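Local coordinates for protein DNA-entry nuclease (Competence-specific nuclease) (Streptococcus agalactiae ILRI112, PDB 4QGO) that probably cleaves DNA without strict sequence preference, as a virulence-associated nuclease of the His-Me finger (beta-beta-alpha) class, captured here without metal, at residues 34-39 with 203-208; 40-45 with 171-176; 49-54 with 69-74; 102-107 with 138-143; 112-117 with 132-137. The protein carries 1 engineered substitution. All blocks are in the same frame, centred on the assembly; numbering follows the deposited sequence. Where two conformers were deposited one is given.

Contact 1 (34-39 with 203-208); sequences YELNNN and NVAIPN
Leu-36 and Ala-205 meet at the apolar centre, with Leu-36 CD1 4.2 Å from Ala-205 CB. They sit on antiparallel neighbours, strands 33-36 and 201-207, in the large sheet of this beta-beta-alpha nuclease. Tyr-34 packs on the same face. Its CB lies 4.3 Å from Ala-205 CB, and its ring edge at CD2 comes within 4.0 Å of Pro-207 CG, the two side chains crossing at about a right angle. Helix 12-22 packs against Tyr-34, Leu-36 and Pro-207, and the tyrosine hydroxyl bonds to Asp-9 O. Tyr-34 and Ala-205 form a hydrogen-bonded pair, with Ala-205 N 2.8 Å from Tyr-34 O. Glu-35 and Val-204 make the next, non-hydrogen-bonded pair, their side chains on the other face. Leu-36 N then donates to Asn-203 O at 2.8 Å. Asn-203 CG stands anti to its backbone N (chi1 -170°). The Asn-203 amide lies across the leucine and is held by His-190 at OD1 and by Gln-40 O at ND2. Past the strand, Asn-39 N bonds to Leu-36 O. At this polar edge Asn-203 N donates to Asn-39 OD1 at 3.0 Å, almost straight at 167° but 47° out of the carbonyl plane of Asn-39.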
# COMPACT_ATOMS: atom_id res chain seq x y z
N TYR A 34 -0.09 11.35 2.42
CA TYR A 34 0.38 11.86 3.70
C TYR A 34 1.81 11.40 3.95
O TYR A 34 2.07 10.19 4.04
CB TYR A 34 -0.54 11.44 4.85
CG TYR A 34 -1.84 12.22 4.88
CD1 TYR A 34 -1.92 13.43 5.55
CD2 TYR A 34 -2.97 11.74 4.23
CE1 TYR A 34 -3.10 14.15 5.56
CE2 TYR A 34 -4.15 12.46 4.24
CZ TYR A 34 -4.21 13.66 4.91
OH TYR A 34 -5.39 14.38 4.93
N GLU A 35 2.71 12.36 4.06
CA GLU A 35 4.06 12.10 4.51
C GLU A 35 3.99 11.99 6.03
O GLU A 35 3.37 12.85 6.68
CB GLU A 35 4.96 13.26 4.09
CG GLU A 35 6.42 13.11 4.47
CD GLU A 35 7.24 14.34 4.11
OE1 GLU A 35 8.31 14.54 4.73
OE2 GLU A 35 6.81 15.12 3.23
N LEU A 36 4.58 10.93 6.58
CA LEU A 36 4.53 10.70 8.03
C LEU A 36 5.90 10.87 8.64
O LEU A 36 6.89 10.44 8.06
CB LEU A 36 4.08 9.26 8.30
CG LEU A 36 2.81 8.80 7.58
CD1 LEU A 36 2.49 7.37 8.01
CD2 LEU A 36 1.65 9.73 7.86
N ASN A 37 5.95 11.49 9.82
CA ASN A 37 7.20 11.54 10.59
C ASN A 37 8.36 12.14 9.78
O ASN A 37 9.50 11.66 9.86
CB ASN A 37 7.57 10.13 11.09
CG ASN A 37 8.58 10.15 12.22
OD1 ASN A 37 8.51 10.98 13.12
ND2 ASN A 37 9.52 9.22 12.18
N ASN A 38 8.06 13.18 9.01
CA ASN A 38 9.05 13.84 8.16
C ASN A 38 9.75 12.88 7.21
O ASN A 38 10.92 13.06 6.87
CB ASN A 38 10.03 14.63 9.01
CG ASN A 38 9.35 15.70 9.83
OD1 ASN A 38 8.90 16.71 9.29
ND2 ASN A 38 9.22 15.46 11.13
N ASN A 39 9.00 11.87 6.79
CA ASN A 39 9.47 10.85 5.84
C ASN A 39 10.50 9.87 6.41
O ASN A 39 11.13 9.13 5.67
CB ASN A 39 9.98 11.51 4.54
CG ASN A 39 9.46 10.85 3.28
OD1 ASN A 39 8.49 10.09 3.30
ND2 ASN A 39 10.10 11.17 2.16
N ASN A 203 8.29 7.33 4.41
CA ASN A 203 7.29 6.88 5.36
C ASN A 203 6.02 7.63 4.99
O ASN A 203 5.90 8.82 5.27
CB ASN A 203 7.73 7.20 6.80
CG ASN A 203 6.85 6.54 7.83
OD1 ASN A 203 5.77 6.03 7.52
ND2 ASN A 203 7.31 6.53 9.08
N VAL A 204 5.10 6.93 4.34
CA VAL A 204 3.90 7.59 3.81
C VAL A 204 2.64 6.77 4.06
O VAL A 204 2.69 5.54 4.25
CB VAL A 204 4.02 7.85 2.29
CG1 VAL A 204 5.22 8.75 1.95
CG2 VAL A 204 4.11 6.54 1.54
N ALA A 205 1.51 7.45 4.05
CA ALA A 205 0.21 6.79 4.02
C ALA A 205 -0.48 7.20 2.73
O ALA A 205 -0.66 8.38 2.47
CB ALA A 205 -0.64 7.18 5.22
N ILE A 206 -0.85 6.21 1.92
CA ILE A 206 -1.55 6.45 0.66
C ILE A 206 -3.04 6.29 0.92
O ILE A 206 -3.51 5.18 1.18
CB ILE A 206 -1.17 5.39 -0.40
CG1 ILE A 206 0.35 5.18 -0.48
CG2 ILE A 206 -1.79 5.76 -1.75
CD1 ILE A 206 1.11 6.37 -0.94
N PRO A 207 -3.80 7.40 0.88
CA PRO A 207 -5.23 7.25 1.18
C PRO A 207 -5.92 6.30 0.19
O PRO A 207 -5.67 6.36 -1.02
CB PRO A 207 -5.77 8.69 1.02
CG PRO A 207 -4.54 9.57 1.29
CD PRO A 207 -3.42 8.80 0.64
N ASN A 208 -6.76 5.42 0.72
CA ASN A 208 -7.52 4.49 -0.12
C ASN A 208 -8.80 5.17 -0.57
O ASN A 208 -9.92 4.80 -0.17
CB ASN A 208 -7.82 3.20 0.63
CG ASN A 208 -8.13 2.06 -0.31
OD1 ASN A 208 -7.90 2.17 -1.53
ND2 ASN A 208 -8.64 0.95 0.24

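Contact 2 (40-45 with 171-176); sequences QTNLNA and RYRVTP. With SO4 (sulfate ion), chain C.
Leu-43 pushes one methyl against two arginines. Its CD2 sits over the centre of one guanidinium face of Arg-173, 3.4 Å from CZ, and likewise over Arg-171, 3.7 Å from CZ. The Arg-171 chain bends at chi2 (71°), placing CD, the Arg-173 chain at chi3 (59°), placing NE. Arg-173 NH2 donates to Asn-42 OD1 at 3.0 Å, almost in the guanidinium plane, with the amide plane turned 83° away. Ala-45 CB packs 3.8 Å from Arg-171 CB. Loop 40-45 thus lies over one face of strand 170-177, an inner strand of the main antiparallel sheet. A sulfate, probably from the crystallisation liquor, accepts through O4 from Arg-173 NH1 at 2.8 Å and weakly from Arg-171 NH2. Asn-67 bonds to Arg-171 NH1 and also to the sulfate. One water joins Asn-42 OD1 to Arg-173 NH1, and another joins Asn-44 O to Arg-171 NE. Glu-192 makes a salt bridge to Arg-173 NH2 and also bonds to Thr-41 OG1. That hydroxyl accepts from Leu-43 N in an ST turn.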
# COMPACT_ATOMS: atom_id res chain seq x y z
N GLN A 40 10.65 9.86 7.74
CA GLN A 40 11.59 8.97 8.39
C GLN A 40 10.90 7.73 8.95
O GLN A 40 9.83 7.82 9.55
CB GLN A 40 12.34 9.69 9.52
CG GLN A 40 12.92 11.04 9.10
CD GLN A 40 13.87 10.92 7.93
OE1 GLN A 40 14.94 10.32 8.04
NE2 GLN A 40 13.48 11.47 6.79
N THR A 41 11.52 6.58 8.72
CA THR A 41 11.05 5.31 9.26
C THR A 41 12.17 4.66 10.07
O THR A 41 13.35 4.94 9.83
CB THR A 41 10.60 4.35 8.14
OG1 THR A 41 10.32 3.06 8.69
CG2 THR A 41 11.68 4.22 7.07
N ASN A 42 11.79 3.82 11.03
CA ASN A 42 12.79 3.17 11.86
C ASN A 42 13.28 1.84 11.32
O ASN A 42 14.00 1.11 12.01
CB ASN A 42 12.30 3.02 13.30
CG ASN A 42 11.10 2.09 13.43
OD1 ASN A 42 10.79 1.31 12.53
ND2 ASN A 42 10.42 2.18 14.57
N LEU A 43 12.87 1.52 10.09
CA LEU A 43 13.31 0.28 9.45
C LEU A 43 14.82 0.17 9.43
O LEU A 43 15.51 1.13 9.12
CB LEU A 43 12.77 0.17 8.03
CG LEU A 43 11.29 -0.11 7.84
CD1 LEU A 43 10.96 -0.06 6.36
CD2 LEU A 43 10.94 -1.47 8.43
N ASN A 44 15.31 -1.03 9.75
CA ASN A 44 16.74 -1.30 9.73
C ASN A 44 17.11 -2.10 8.48
O ASN A 44 16.77 -3.27 8.36
CB ASN A 44 17.16 -2.04 11.01
CG ASN A 44 18.65 -2.26 11.09
OD1 ASN A 44 19.41 -1.76 10.26
ND2 ASN A 44 19.09 -2.99 12.11
N ALA A 45 17.78 -1.44 7.54
CA ALA A 45 18.23 -2.09 6.31
C ALA A 45 19.64 -2.63 6.44
O ALA A 45 20.13 -3.31 5.55
CB ALA A 45 18.14 -1.13 5.14
N ARG A 171 14.93 -2.41 2.80
CA ARG A 171 14.03 -2.92 3.83
C ARG A 171 12.68 -2.20 3.63
O ARG A 171 12.64 -1.00 3.44
CB ARG A 171 14.63 -2.65 5.21
CG ARG A 171 13.81 -3.14 6.38
CD ARG A 171 13.78 -4.68 6.52
NE ARG A 171 13.08 -5.00 7.75
CZ ARG A 171 11.75 -5.07 7.87
NH1 ARG A 171 10.97 -4.92 6.80
NH2 ARG A 171 11.20 -5.31 9.05
N TYR A 172 11.59 -2.96 3.66
CA TYR A 172 10.28 -2.48 3.18
C TYR A 172 9.19 -3.02 4.09
O TYR A 172 9.21 -4.19 4.47
CB TYR A 172 10.08 -3.02 1.76
CG TYR A 172 8.93 -2.47 0.92
CD1 TYR A 172 8.67 -1.11 0.83
CD2 TYR A 172 8.16 -3.33 0.14
CE1 TYR A 172 7.64 -0.63 0.03
CE2 TYR A 172 7.14 -2.86 -0.67
CZ TYR A 172 6.89 -1.51 -0.73
OH TYR A 172 5.87 -1.02 -1.53
N ARG A 173 8.24 -2.16 4.44
CA ARG A 173 7.13 -2.55 5.30
C ARG A 173 5.85 -1.89 4.81
O ARG A 173 5.81 -0.67 4.64
CB ARG A 173 7.40 -2.19 6.77
CG ARG A 173 6.31 -2.63 7.76
CD ARG A 173 6.82 -2.59 9.21
NE ARG A 173 7.28 -1.25 9.61
CZ ARG A 173 8.24 -1.02 10.50
NH1 ARG A 173 8.87 -2.03 11.11
NH2 ARG A 173 8.59 0.23 10.79
N VAL A 174 4.83 -2.70 4.54
CA VAL A 174 3.56 -2.22 4.03
C VAL A 174 2.44 -2.68 4.95
O VAL A 174 2.28 -3.87 5.21
CB VAL A 174 3.30 -2.74 2.61
CG1 VAL A 174 1.94 -2.29 2.13
CG2 VAL A 174 4.40 -2.25 1.65
N THR A 175 1.68 -1.72 5.48
CA THR A 175 0.66 -2.03 6.48
C THR A 175 -0.66 -1.39 6.08
O THR A 175 -0.77 -0.17 6.05
CB THR A 175 1.06 -1.49 7.85
OG1 THR A 175 2.40 -1.92 8.18
CG2 THR A 175 0.10 -1.99 8.93
N PRO A 176 -1.66 -2.22 5.77
CA PRO A 176 -3.01 -1.66 5.58
C PRO A 176 -3.49 -1.05 6.90
O PRO A 176 -3.36 -1.69 7.96
CB PRO A 176 -3.86 -2.89 5.23
CG PRO A 176 -2.86 -3.95 4.78
CD PRO A 176 -1.63 -3.68 5.60
S SO4 C . 8.27 -5.44 12.14
O1 SO4 C . 6.87 -5.46 11.74
O2 SO4 C . 8.73 -6.79 12.39
O3 SO4 C . 8.45 -4.65 13.36
O4 SO4 C . 9.08 -4.86 11.08
O HOH W 1 11.39 -1.35 12.55
O HOH W 2 15.39 -5.40 9.39

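Contact 3 (49-54 with 69-74); sequences VKAYVQ and MLDRTI
Asp-71 OD1 touches Ala-51 CB across the contact at 3.6 Å and is gripped by Thr-73 from two directions. The Thr-73 hydroxyl OG1 donates to the syn lone pair of OD1 at 2.6 Å. Thr-73 N reaches the same oxygen at 2.8 Å on the anti side, 31° out of the carboxylate plane, which closes an Asx turn. With the salt bridge at OD2 from Arg-169, these bonds hold the carboxylate in place. A water links OD2 to Ala-51 N. Ala-51 CB packs against this carboxylate, with Ile-74 CD1 3.9 Å away. Val-53 CG2 also reaches that Ile-74 methyl. The contact belongs to the beta hairpin of strands 52-54 and 66-70, at one border of the main antiparallel sheet. Tyr-52 and Met-69 form a hydrogen-bonded pair there. Tyr-52 N donates to Met-69 O at 3.1 Å, in the carbonyl plane and on a lone pair. Met-69 N answers to Tyr-52 O at 3.0 Å. In Tyr-52, chi1 (70°) puts CG between the backbone N and carbonyl carbon, and the ring lies with one face toward Met-69 N. That nitrogen is over the ring centre, 3.7 Å above its plane. The ring atom CE1 of Tyr-52 touches Met-69 CB at 3.6 Å.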
# COMPACT_ATOMS: atom_id res chain seq x y z
N VAL A 49 20.82 -10.32 6.38
CA VAL A 49 19.83 -11.38 6.25
C VAL A 49 19.44 -11.59 4.80
O VAL A 49 19.49 -10.66 3.98
CB VAL A 49 18.56 -11.10 7.08
CG1 VAL A 49 18.90 -11.00 8.57
CG2 VAL A 49 17.88 -9.84 6.59
N LYS A 50 19.05 -12.82 4.49
CA LYS A 50 18.60 -13.20 3.17
C LYS A 50 17.34 -12.42 2.79
O LYS A 50 16.49 -12.17 3.64
CB LYS A 50 18.30 -14.70 3.17
CG LYS A 50 17.90 -15.26 1.86
CD LYS A 50 17.93 -16.77 1.92
CE LYS A 50 17.16 -17.31 3.12
NZ LYS A 50 15.70 -17.42 2.86
N ALA A 51 17.24 -12.02 1.52
CA ALA A 51 16.04 -11.36 1.03
C ALA A 51 14.81 -12.22 1.32
O ALA A 51 14.87 -13.46 1.26
CB ALA A 51 16.16 -11.09 -0.46
N TYR A 52 13.69 -11.57 1.64
CA TYR A 52 12.47 -12.30 2.00
C TYR A 52 11.24 -11.42 1.85
O TYR A 52 11.35 -10.19 1.77
CB TYR A 52 12.54 -12.77 3.47
CG TYR A 52 12.46 -11.63 4.49
CD1 TYR A 52 13.60 -10.97 4.92
CD2 TYR A 52 11.23 -11.21 5.00
CE1 TYR A 52 13.53 -9.92 5.84
CE2 TYR A 52 11.15 -10.15 5.91
CZ TYR A 52 12.31 -9.52 6.33
OH TYR A 52 12.24 -8.46 7.24
N VAL A 53 10.08 -12.06 1.82
CA VAL A 53 8.79 -11.40 2.04
C VAL A 53 8.04 -12.19 3.09
O VAL A 53 8.09 -13.43 3.11
CB VAL A 53 7.94 -11.37 0.77
CG1 VAL A 53 6.62 -10.60 1.00
CG2 VAL A 53 8.71 -10.72 -0.28
N GLN A 54 7.35 -11.46 3.96
CA GLN A 54 6.46 -12.06 4.95
C GLN A 54 5.13 -11.33 4.93
O GLN A 54 5.07 -10.14 5.27
CB GLN A 54 7.08 -11.98 6.34
CG GLN A 54 6.21 -12.60 7.41
CD GLN A 54 6.12 -14.10 7.28
OE1 GLN A 54 7.13 -14.80 7.33
NE2 GLN A 54 4.90 -14.60 7.11
N MET A 69 12.77 -7.77 2.89
CA MET A 69 14.09 -7.26 2.57
C MET A 69 14.28 -7.56 1.11
O MET A 69 14.24 -8.72 0.70
CB MET A 69 15.19 -7.92 3.39
CG MET A 69 16.60 -7.56 2.91
SD MET A 69 17.00 -5.80 3.14
CE MET A 69 17.03 -5.69 4.90
N LEU A 70 14.41 -6.50 0.32
CA LEU A 70 14.40 -6.60 -1.12
C LEU A 70 15.79 -6.41 -1.70
O LEU A 70 16.53 -5.52 -1.29
CB LEU A 70 13.46 -5.54 -1.72
CG LEU A 70 12.00 -5.55 -1.25
CD1 LEU A 70 11.25 -4.33 -1.80
CD2 LEU A 70 11.29 -6.83 -1.67
N ASP A 71 16.12 -7.24 -2.68
CA ASP A 71 17.33 -7.05 -3.47
C ASP A 71 17.16 -7.78 -4.80
O ASP A 71 16.09 -8.35 -5.08
CB ASP A 71 18.60 -7.48 -2.71
CG ASP A 71 18.64 -8.97 -2.38
OD1 ASP A 71 18.11 -9.79 -3.15
OD2 ASP A 71 19.24 -9.32 -1.34
N ARG A 72 18.20 -7.77 -5.62
CA ARG A 72 18.08 -8.33 -6.96
C ARG A 72 17.85 -9.83 -7.00
O ARG A 72 17.46 -10.36 -8.04
CB ARG A 72 19.28 -7.95 -7.82
CG ARG A 72 19.20 -6.53 -8.32
CD ARG A 72 20.24 -6.25 -9.38
NE ARG A 72 19.68 -6.28 -10.72
CZ ARG A 72 20.13 -5.55 -11.73
NH1 ARG A 72 21.14 -4.71 -11.55
NH2 ARG A 72 19.56 -5.64 -12.92
N THR A 73 18.09 -10.53 -5.89
CA THR A 73 17.86 -11.97 -5.86
C THR A 73 16.39 -12.38 -5.87
O THR A 73 16.07 -13.52 -6.20
CB THR A 73 18.57 -12.69 -4.68
OG1 THR A 73 17.91 -12.36 -3.44
CG2 THR A 73 20.05 -12.31 -4.61
N ILE A 74 15.49 -11.47 -5.50
CA ILE A 74 14.06 -11.79 -5.52
C ILE A 74 13.24 -10.87 -6.43
O ILE A 74 12.04 -11.07 -6.60
CB ILE A 74 13.44 -11.85 -4.10
CG1 ILE A 74 13.48 -10.49 -3.40
CG2 ILE A 74 14.14 -12.91 -3.27
CD1 ILE A 74 12.68 -10.47 -2.10
O HOH W 3 19.51 -12.33 -0.20

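Contact 4 (102-107 with 138-143); sequences DHYGHA and QTAHSN. With SO4 (sulfate ion), chain D.
Tyr-104 lies against the start of helix 140-144 along its whole length. Its CB packs 3.9 Å from Ala-140 CB. CG, anti to the carbonyl carbon (chi1 -63°), and CD1 rest on the same methyl. The helix backbone lies over one face of the ring, with His-141 N over its centre, 4.0 Å above the plane. His-103 NE2 lies over the opposite face, toward the rim. Farther out, CE2 and CZ touch His-141 CA. At the tip, OH of Tyr-104 accepts from His-141 ND1 at 2.9 Å, in the imidazole plane to within 11°. The two rings meet rim to rim, their planes 74° apart. The same hydroxyl donates to O1 of a sulfate, probably from the crystallisation liquor, at 2.6 Å, and His-103 NE2 bonds to its O3. Thr-139 is the N-cap, its OG1 accepting from Ser-142 N. Ala-140 N donates to Ala-107 O at 2.9 Å. This joins the loop before strand 108-112 to the junction of strand 135-139 and helix 140-144, probably part of the beta-beta-alpha (His-Me finger) unit.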
# COMPACT_ATOMS: atom_id res chain seq x y z
N ASP A 102 -15.19 8.59 -14.01
CA ASP A 102 -13.88 9.22 -14.08
C ASP A 102 -13.00 8.48 -15.07
O ASP A 102 -13.43 7.51 -15.70
CB ASP A 102 -13.25 9.36 -12.68
CG ASP A 102 -12.95 8.02 -12.02
OD1 ASP A 102 -12.72 7.01 -12.72
OD2 ASP A 102 -12.91 8.02 -10.76
N HIS A 103 -11.76 8.95 -15.24
CA HIS A 103 -10.93 8.42 -16.32
C HIS A 103 -10.47 6.98 -16.08
O HIS A 103 -9.97 6.36 -17.00
CB HIS A 103 -9.75 9.36 -16.60
CG HIS A 103 -8.64 9.27 -15.59
ND1 HIS A 103 -8.66 9.97 -14.40
CD2 HIS A 103 -7.47 8.60 -15.61
CE1 HIS A 103 -7.55 9.70 -13.72
NE2 HIS A 103 -6.80 8.88 -14.44
N TYR A 104 -10.60 6.49 -14.84
CA TYR A 104 -10.22 5.11 -14.53
C TYR A 104 -11.23 4.10 -15.06
O TYR A 104 -10.88 2.95 -15.34
CB TYR A 104 -10.03 4.91 -13.02
CG TYR A 104 -8.91 5.74 -12.46
CD1 TYR A 104 -7.58 5.36 -12.63
CD2 TYR A 104 -9.17 6.91 -11.75
CE1 TYR A 104 -6.55 6.13 -12.12
CE2 TYR A 104 -8.14 7.69 -11.25
CZ TYR A 104 -6.84 7.29 -11.43
OH TYR A 104 -5.82 8.06 -10.92
N GLY A 105 -12.49 4.51 -15.16
CA GLY A 105 -13.52 3.65 -15.69
C GLY A 105 -14.11 2.69 -14.68
O GLY A 105 -15.29 2.36 -14.74
N HIS A 106 -13.29 2.22 -13.75
CA HIS A 106 -13.75 1.31 -12.69
C HIS A 106 -13.24 1.84 -11.36
O HIS A 106 -12.30 2.64 -11.32
CB HIS A 106 -13.25 -0.10 -12.93
CG HIS A 106 -11.76 -0.22 -12.94
ND1 HIS A 106 -11.01 -0.02 -14.08
CD2 HIS A 106 -10.88 -0.49 -11.95
CE1 HIS A 106 -9.73 -0.17 -13.79
NE2 HIS A 106 -9.63 -0.46 -12.50
N ALA A 107 -13.84 1.38 -10.27
CA ALA A 107 -13.58 1.96 -8.95
C ALA A 107 -12.40 1.33 -8.23
O ALA A 107 -11.60 2.05 -7.62
CB ALA A 107 -14.81 1.87 -8.08
N GLN A 138 -8.47 -1.96 -3.27
CA GLN A 138 -7.78 -0.68 -3.32
C GLN A 138 -8.35 0.18 -4.43
O GLN A 138 -8.62 -0.32 -5.55
CB GLN A 138 -6.28 -0.89 -3.53
CG GLN A 138 -5.47 0.40 -3.33
CD GLN A 138 -3.98 0.15 -3.34
OE1 GLN A 138 -3.50 -0.76 -4.04
NE2 GLN A 138 -3.23 0.93 -2.58
N THR A 139 -8.53 1.46 -4.16
CA THR A 139 -9.07 2.32 -5.21
C THR A 139 -8.14 2.31 -6.44
O THR A 139 -6.91 2.18 -6.31
CB THR A 139 -9.31 3.77 -4.75
OG1 THR A 139 -8.05 4.42 -4.50
CG2 THR A 139 -10.18 3.79 -3.50
N ALA A 140 -8.73 2.42 -7.63
CA ALA A 140 -7.93 2.46 -8.84
C ALA A 140 -6.92 3.60 -8.78
O ALA A 140 -5.77 3.42 -9.16
CB ALA A 140 -8.83 2.61 -10.06
N HIS A 141 -7.35 4.77 -8.30
CA HIS A 141 -6.44 5.90 -8.20
C HIS A 141 -5.25 5.61 -7.29
O HIS A 141 -4.11 5.86 -7.66
CB HIS A 141 -7.15 7.13 -7.65
CG HIS A 141 -6.20 8.22 -7.29
ND1 HIS A 141 -5.55 8.98 -8.23
CD2 HIS A 141 -5.73 8.62 -6.08
CE1 HIS A 141 -4.75 9.84 -7.62
NE2 HIS A 141 -4.84 9.64 -6.31
N SER A 142 -5.53 5.11 -6.09
CA SER A 142 -4.45 4.94 -5.13
C SER A 142 -3.54 3.75 -5.48
O SER A 142 -2.36 3.75 -5.12
CB SER A 142 -4.97 4.90 -3.69
OG SER A 142 -5.62 3.67 -3.39
N ASN A 143 -4.07 2.77 -6.19
CA ASN A 143 -3.25 1.68 -6.71
C ASN A 143 -2.35 2.14 -7.86
O ASN A 143 -1.15 1.90 -7.86
CB ASN A 143 -4.16 0.54 -7.18
CG ASN A 143 -3.37 -0.64 -7.71
OD1 ASN A 143 -2.80 -1.41 -6.94
ND2 ASN A 143 -3.36 -0.82 -9.02
S SO4 D . -3.35 8.28 -13.29
O1 SO4 D . -3.48 7.59 -12.01
O2 SO4 D . -1.95 8.38 -13.68
O3 SO4 D . -4.09 7.53 -14.31
O4 SO4 D . -3.94 9.62 -13.20

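Contact 5 (112-117 with 132-137); sequences ALIAYA and PQNVVT. Engineered in segment 112-117: Ala-112 (natural residue His). With SO4 (sulfate ion), chain E.
Asn-134 grips Leu-113 and Ile-114 tightly at the end of the two-stranded antiparallel ribbon of 108-112 and 135-139, in the beta-beta-alpha nuclease fold. Its amide matches the backbone of Ile-114 with two bonds. Ile-114 N donates to Asn-134 OD1 at 2.9 Å, in the carbonyl plane and on a lone pair. Asn-55 ND2 also bonds to that oxygen. The backbone O of Asn-134 accepts from Leu-113 N at 2.8 Å. In Asn-134, chi1 (-167°) sets CG anti to the backbone N, and the side chain crosses that of Ile-114 at about a right angle. Leu-113 CD1 reaches Val-136 CG1 at 3.9 Å. Val-174, Pro-176 and Met-189 of the main sheet pack against Leu-113. The Ala-112 side is partly exposed, its CB 4.0 Å from Asn-134 ND2. Ala-112 and Val-135 form a non-hydrogen-bonded antiparallel pair. Ala-112 is engineered; the natural histidine probably ends the DRGH-like motif of this family. Back at the tight end, Asn-134 ND2 donates to Ile-114 O at 3.1 Å, almost perfectly straight at 177° and in the amide plane.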
# COMPACT_ATOMS: atom_id res chain seq x y z
N ALA A 112 -2.07 -5.24 -4.34
CA ALA A 112 -1.03 -5.98 -3.62
C ALA A 112 -0.36 -5.14 -2.55
O ALA A 112 -0.07 -3.96 -2.78
CB ALA A 112 0.02 -6.48 -4.59
N LEU A 113 -0.10 -5.73 -1.40
CA LEU A 113 0.71 -5.06 -0.38
C LEU A 113 2.16 -5.02 -0.87
O LEU A 113 2.78 -3.96 -0.93
CB LEU A 113 0.63 -5.77 0.97
CG LEU A 113 -0.59 -5.42 1.85
CD1 LEU A 113 -1.92 -5.75 1.19
CD2 LEU A 113 -0.48 -6.17 3.19
N ILE A 114 2.67 -6.20 -1.20
CA ILE A 114 4.03 -6.34 -1.75
C ILE A 114 3.92 -6.68 -3.23
O ILE A 114 3.40 -7.73 -3.59
CB ILE A 114 4.83 -7.44 -1.02
CG1 ILE A 114 4.78 -7.24 0.50
CG2 ILE A 114 6.26 -7.44 -1.51
CD1 ILE A 114 5.49 -5.99 0.99
N ALA A 115 4.42 -5.78 -4.08
CA ALA A 115 4.32 -5.91 -5.53
C ALA A 115 5.02 -7.12 -6.13
O ALA A 115 6.10 -7.51 -5.69
CB ALA A 115 4.82 -4.62 -6.21
N TYR A 116 4.39 -7.69 -7.15
CA TYR A 116 4.93 -8.82 -7.88
C TYR A 116 6.34 -8.53 -8.39
O TYR A 116 7.23 -9.36 -8.26
CB TYR A 116 4.00 -9.17 -9.05
CG TYR A 116 4.50 -10.34 -9.87
CD1 TYR A 116 4.36 -11.64 -9.41
CD2 TYR A 116 5.12 -10.14 -11.11
CE1 TYR A 116 4.82 -12.71 -10.14
CE2 TYR A 116 5.57 -11.22 -11.85
CZ TYR A 116 5.42 -12.50 -11.35
OH TYR A 116 5.87 -13.58 -12.07
N ALA A 117 6.54 -7.35 -8.97
CA ALA A 117 7.84 -7.03 -9.54
C ALA A 117 8.94 -6.98 -8.47
O ALA A 117 10.11 -7.20 -8.77
CB ALA A 117 7.78 -5.71 -10.30
N PRO A 132 -4.31 -14.38 -0.35
CA PRO A 132 -5.29 -13.68 0.49
C PRO A 132 -4.66 -12.86 1.61
O PRO A 132 -5.36 -12.07 2.24
CB PRO A 132 -6.12 -14.84 1.08
CG PRO A 132 -5.15 -15.99 1.11
CD PRO A 132 -4.33 -15.84 -0.14
N GLN A 133 -3.37 -13.04 1.85
CA GLN A 133 -2.69 -12.25 2.87
C GLN A 133 -2.01 -11.03 2.27
O GLN A 133 -1.50 -10.18 3.00
CB GLN A 133 -1.65 -13.09 3.61
CG GLN A 133 -2.20 -14.40 4.14
CD GLN A 133 -1.43 -14.91 5.34
OE1 GLN A 133 -0.38 -14.37 5.70
NE2 GLN A 133 -1.96 -15.95 5.96
N ASN A 134 -2.01 -10.93 0.94
CA ASN A 134 -1.25 -9.89 0.23
C ASN A 134 -2.09 -8.99 -0.65
O ASN A 134 -1.54 -8.17 -1.38
CB ASN A 134 -0.13 -10.53 -0.63
CG ASN A 134 0.90 -9.50 -1.15
OD1 ASN A 134 1.35 -8.63 -0.41
ND2 ASN A 134 1.27 -9.62 -2.42
N VAL A 135 -3.41 -9.13 -0.61
CA VAL A 135 -4.27 -8.37 -1.53
C VAL A 135 -5.44 -7.74 -0.80
O VAL A 135 -6.14 -8.42 -0.04
CB VAL A 135 -4.80 -9.26 -2.68
CG1 VAL A 135 -5.69 -8.43 -3.61
CG2 VAL A 135 -3.65 -9.89 -3.44
N VAL A 136 -5.65 -6.45 -1.03
CA VAL A 136 -6.81 -5.74 -0.50
C VAL A 136 -7.61 -5.10 -1.62
O VAL A 136 -7.16 -5.03 -2.77
CB VAL A 136 -6.41 -4.65 0.53
CG1 VAL A 136 -5.77 -5.29 1.76
CG2 VAL A 136 -5.46 -3.61 -0.10
N THR A 137 -8.80 -4.63 -1.27
CA THR A 137 -9.60 -3.81 -2.18
C THR A 137 -9.03 -2.41 -2.15
O THR A 137 -9.06 -1.75 -1.12
CB THR A 137 -11.07 -3.80 -1.75
OG1 THR A 137 -11.59 -5.13 -1.85
CG2 THR A 137 -11.89 -2.84 -2.62
S SO4 E . 4.83 -17.16 -11.86
O1 SO4 E . 3.42 -16.90 -12.14
O2 SO4 E . 5.36 -16.10 -11.00
O3 SO4 E . 4.97 -18.45 -11.19
O4 SO4 E . 5.57 -17.19 -13.12

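How the contacts relate
From the N terminus, the chain opens contact 1 at 34-39 and contact 2 at 40-45. Contact 3 closes first, joining 49-54 to 69-74 in a hairpin. Contact 4 then opens at 102-107. Contact 5, 112-117 with 132-137, closes within it, and contact 4 follows at once at 138-143. The chain returns to close contact 2 at 171-176 and contact 1 at 203-208. Contact 1 thus encloses contact 2, which encloses contact 3 and then the contact 4 and 5 pair in series. None of the loops cross. Contacts 1, 2 and 3 bear on the main sheet. Contact 5 lies at the end of the strand pair; contact 4 joins a loop to its strand-helix junction. Asn-208, just past strand 201-207, bonds to Thr-137 and Thr-139.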